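PhiAB6 tailspike (Unidentified phage, PDB 5JS4) probably binds and fragments the exopolysaccharide of Acinetobacter baumannii, working as a trimeric beta-helical tailspike of the phage. Local coordinates at residues Q174-P182 with A190-D198. Numbering follows the deposited sequence.
Sequences QYYLKYFNP and ARIMLDNGD
K178 and Y179, in an extended stretch without regular secondary structure, meet I192 and M193 of strand 191-193, the touching parts running 69° apart end to end. One nearly straight backbone bond joins them, from M193 N to K178 O at 2.7 Å. Farther along, a water accepts from F180 N and donates to both M193 O and D195 OD1, linking the two backbones where they do not bond directly. M193 is the residue most covered across the contact. Its chain bends at chi2 (72°), bringing the sulfur to K178 N in a weak, long bond (N to SD 3.6 Å) and carrying CE to Y176 O (3.5 Å), while CG packs against L177 CD1. I192 lies alongside F180, its CD1 4.0 Å from F180 CB and near the plane of the ring at its edge. The Y179 ring turns one edge to the beta turn L194-G197, where L194 O lies in the ring plane, 3.3 Å from Y179 CE1; the Y179 hydroxyl bonds to N189 of the second subunit. The turn is closed by G197 N to L194 O, and N196 OD1 accepts from D198 N in an Asx turn. Strand 191-193 pairs on with 199-202, whose V200 and I199 touch I192 and M193. K178 NZ hydrogen-bonds to Q174 OE1 of the third subunit. The contact thus lays an extended segment across the strand that is outermost, within this chain, in a small three-stranded antiparallel sheet, at the N-terminal end of the modelled tailspike chain, where residues of all three subunits meet.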
loop_
_atom_site.group_PDB
_atom_site.type_symbol
_atom_site.label_atom_id
_atom_site.label_comp_id
_atom_site.label_asym_id
_atom_site.label_seq_id
_atom_site.Cartn_x
_atom_site.Cartn_y
_atom_site.Cartn_z
ATOM N N GLN A 174 15.760 75.146 28.268
ATOM C CA GLN A 174 14.491 74.480 28.600
ATOM C C GLN A 174 14.189 73.258 27.722
ATOM O O GLN A 174 13.076 72.738 27.729
ATOM C CB GLN A 174 13.330 75.480 28.532
ATOM C CG GLN A 174 13.505 76.706 29.420
ATOM C CD GLN A 174 13.916 76.357 30.844
ATOM O OE1 GLN A 174 13.345 75.461 31.464
ATOM N NE2 GLN A 174 14.912 77.066 31.368
ATOM N N TYR A 175 15.185 72.803 26.970
ATOM C CA TYR A 175 15.086 71.552 26.227
ATOM C C TYR A 175 16.491 71.018 26.007
ATOM O O TYR A 175 17.474 71.716 26.266
ATOM C CB TYR A 175 14.375 71.755 24.884
ATOM C CG TYR A 175 14.974 72.850 24.032
ATOM C CD1 TYR A 175 16.096 72.612 23.241
ATOM C CD2 TYR A 175 14.424 74.129 24.022
ATOM C CE1 TYR A 175 16.652 73.616 22.465
ATOM C CE2 TYR A 175 14.973 75.139 23.249
ATOM C CZ TYR A 175 16.087 74.877 22.473
ATOM O OH TYR A 175 16.633 75.878 21.700
ATOM N N TYR A 176 16.581 69.784 25.527
ATOM C CA TYR A 176 17.867 69.138 25.321
ATOM C C TYR A 176 18.170 69.004 23.837
ATOM O O TYR A 176 17.427 68.369 23.087
ATOM C CB TYR A 176 17.899 67.799 26.055
ATOM C CG TYR A 176 17.660 68.003 27.531
ATOM C CD1 TYR A 176 18.556 68.747 28.291
ATOM C CD2 TYR A 176 16.518 67.511 28.157
ATOM C CE1 TYR A 176 18.341 68.974 29.637
ATOM C CE2 TYR A 176 16.298 67.731 29.508
ATOM C CZ TYR A 176 17.213 68.464 30.242
ATOM O OH TYR A 176 17.017 68.700 31.584
ATOM N N LEU A 177 19.261 69.649 23.434
ATOM C CA LEU A 177 19.741 69.649 22.059
ATOM C C LEU A 177 21.108 70.321 22.026
ATOM O O LEU A 177 21.232 71.505 22.347
ATOM C CB LEU A 177 18.781 70.397 21.125
ATOM C CG LEU A 177 19.210 70.482 19.653
ATOM C CD1 LEU A 177 19.364 69.099 19.041
ATOM C CD2 LEU A 177 18.211 71.306 18.857
ATOM N N LYS A 178 22.128 69.553 21.662
ATOM C CA LYS A 178 23.470 70.086 21.461
ATOM C C LYS A 178 24.073 69.402 20.253
ATOM O O LYS A 178 24.128 68.175 20.195
ATOM C CB LYS A 178 24.352 69.843 22.689
ATOM C CG LYS A 178 24.021 70.708 23.894
ATOM C CD LYS A 178 24.369 72.173 23.673
ATOM C CE LYS A 178 23.763 73.052 24.755
ATOM N NZ LYS A 178 24.192 74.471 24.629
ATOM N N TYR A 179 24.499 70.199 19.280
ATOM C CA TYR A 179 25.190 69.677 18.112
ATOM C C TYR A 179 26.696 69.700 18.350
ATOM O O TYR A 179 27.173 70.283 19.329
ATOM C CB TYR A 179 24.831 70.494 16.874
ATOM C CG TYR A 179 23.375 70.388 16.471
ATOM C CD1 TYR A 179 22.846 69.184 16.015
ATOM C CD2 TYR A 179 22.532 71.495 16.528
ATOM C CE1 TYR A 179 21.517 69.082 15.636
ATOM C CE2 TYR A 179 21.201 71.402 16.150
ATOM C CZ TYR A 179 20.701 70.196 15.703
ATOM O OH TYR A 179 19.383 70.092 15.323
ATOM N N PHE A 180 27.442 69.061 17.456
ATOM C CA PHE A 180 28.898 69.014 17.571
ATOM C C PHE A 180 29.505 70.416 17.513
ATOM O O PHE A 180 29.072 71.259 16.725
ATOM C CB PHE A 180 29.506 68.139 16.472
ATOM C CG PHE A 180 31.009 68.086 16.505
ATOM C CD1 PHE A 180 31.668 67.292 17.432
ATOM C CD2 PHE A 180 31.763 68.841 15.617
ATOM C CE1 PHE A 180 33.053 67.244 17.471
ATOM C CE2 PHE A 180 33.147 68.801 15.653
ATOM C CZ PHE A 180 33.792 68.000 16.578
ATOM N N ASN A 181 30.507 70.640 18.359
ATOM C CA ASN A 181 31.226 71.905 18.445
ATOM C C ASN A 181 32.724 71.592 18.432
ATOM O O ASN A 181 33.218 70.930 19.340
ATOM C CB ASN A 181 30.831 72.627 19.737
ATOM C CG ASN A 181 31.496 73.988 19.896
ATOM O OD1 ASN A 181 32.523 74.279 19.281
ATOM N ND2 ASN A 181 30.910 74.827 20.745
ATOM N N PRO A 182 33.455 72.067 17.405
ATOM C CA PRO A 182 34.874 71.702 17.296
ATOM C C PRO A 182 35.781 72.245 18.411
ATOM O O PRO A 182 36.917 71.786 18.546
ATOM C CB PRO A 182 35.284 72.275 15.934
ATOM C CG PRO A 182 34.310 73.366 15.664
ATOM C CD PRO A 182 33.022 72.946 16.304
ATOM N N ALA A 190 29.818 61.131 27.061
ATOM C CA ALA A 190 29.120 62.367 26.713
ATOM C C ALA A 190 28.156 62.112 25.559
ATOM O O ALA A 190 28.467 61.350 24.639
ATOM C CB ALA A 190 30.113 63.455 26.341
ATOM N N ARG A 191 26.986 62.743 25.615
ATOM C CA ARG A 191 26.000 62.626 24.546
ATOM C C ARG A 191 25.745 63.967 23.876
ATOM O O ARG A 191 25.605 64.998 24.542
ATOM C CB ARG A 191 24.696 62.032 25.078
ATOM C CG ARG A 191 24.916 60.671 25.706
ATOM C CD ARG A 191 23.651 59.860 25.869
ATOM N NE ARG A 191 23.970 58.605 26.543
ATOM C CZ ARG A 191 23.200 57.519 26.561
ATOM N NH1 ARG A 191 22.028 57.491 25.927
ATOM N NH2 ARG A 191 23.620 56.443 27.219
ATOM N N ILE A 192 25.731 63.936 22.546
ATOM C CA ILE A 192 25.335 65.075 21.721
ATOM C C ILE A 192 24.491 64.556 20.564
ATOM O O ILE A 192 24.317 63.345 20.411
ATOM C CB ILE A 192 26.546 65.863 21.170
ATOM C CG1 ILE A 192 27.489 64.954 20.375
ATOM C CG2 ILE A 192 27.292 66.546 22.305
ATOM C CD1 ILE A 192 28.509 65.709 19.545
ATOM N N MET A 193 23.970 65.476 19.758
ATOM C CA MET A 193 23.177 65.121 18.591
ATOM C C MET A 193 23.988 65.292 17.318
ATOM O O MET A 193 24.694 66.287 17.151
ATOM C CB MET A 193 21.933 66.007 18.490
ATOM C CG MET A 193 20.828 65.667 19.473
ATOM S SD MET A 193 21.220 66.109 21.174
ATOM C CE MET A 193 19.607 65.914 21.929
ATOM N N LEU A 194 23.863 64.317 16.423
ATOM C CA LEU A 194 24.268 64.487 15.034
ATOM C C LEU A 194 23.406 65.579 14.415
ATOM O O LEU A 194 22.343 65.913 14.942
ATOM C CB LEU A 194 24.072 63.181 14.258
ATOM C CG LEU A 194 24.936 61.996 14.686
ATOM C CD1 LEU A 194 24.448 60.710 14.040
ATOM C CD2 LEU A 194 26.393 62.251 14.343
ATOM N N ASP A 195 23.850 66.125 13.288
ATOM C CA ASP A 195 23.098 67.184 12.610
ATOM C C ASP A 195 21.679 66.749 12.213
ATOM O O ASP A 195 20.779 67.586 12.121
ATOM C CB ASP A 195 23.866 67.691 11.384
ATOM C CG ASP A 195 25.128 68.464 11.754
ATOM O OD1 ASP A 195 25.288 68.862 12.931
ATOM O OD2 ASP A 195 25.968 68.685 10.855
ATOM N N ASN A 196 21.483 65.448 11.996
ATOM C CA ASN A 196 20.147 64.892 11.725
ATOM C C ASN A 196 19.282 64.693 12.979
ATOM O O ASN A 196 18.139 64.246 12.878
ATOM C CB ASN A 196 20.252 63.572 10.940
ATOM C CG ASN A 196 20.928 62.455 11.728
ATOM O OD1 ASN A 196 20.967 62.471 12.956
ATOM N ND2 ASN A 196 21.461 61.470 11.011
ATOM N N GLY A 197 19.832 65.004 14.154
ATOM C CA GLY A 197 19.082 64.930 15.411
ATOM C C GLY A 197 19.275 63.668 16.233
ATOM O O GLY A 197 18.884 63.627 17.399
ATOM N N ASP A 198 19.868 62.637 15.638
ATOM C CA ASP A 198 20.092 61.374 16.339
ATOM C C ASP A 198 21.199 61.545 17.376
ATOM O O ASP A 198 22.213 62.190 17.110
ATOM C CB ASP A 198 20.476 60.268 15.351
ATOM C CG ASP A 198 19.371 59.953 14.350
ATOM O OD1 ASP A 198 18.249 60.490 14.484
ATOM O OD2 ASP A 198 19.632 59.155 13.424
HETATM O O HOH W 1 26.222 67.643 15.301
#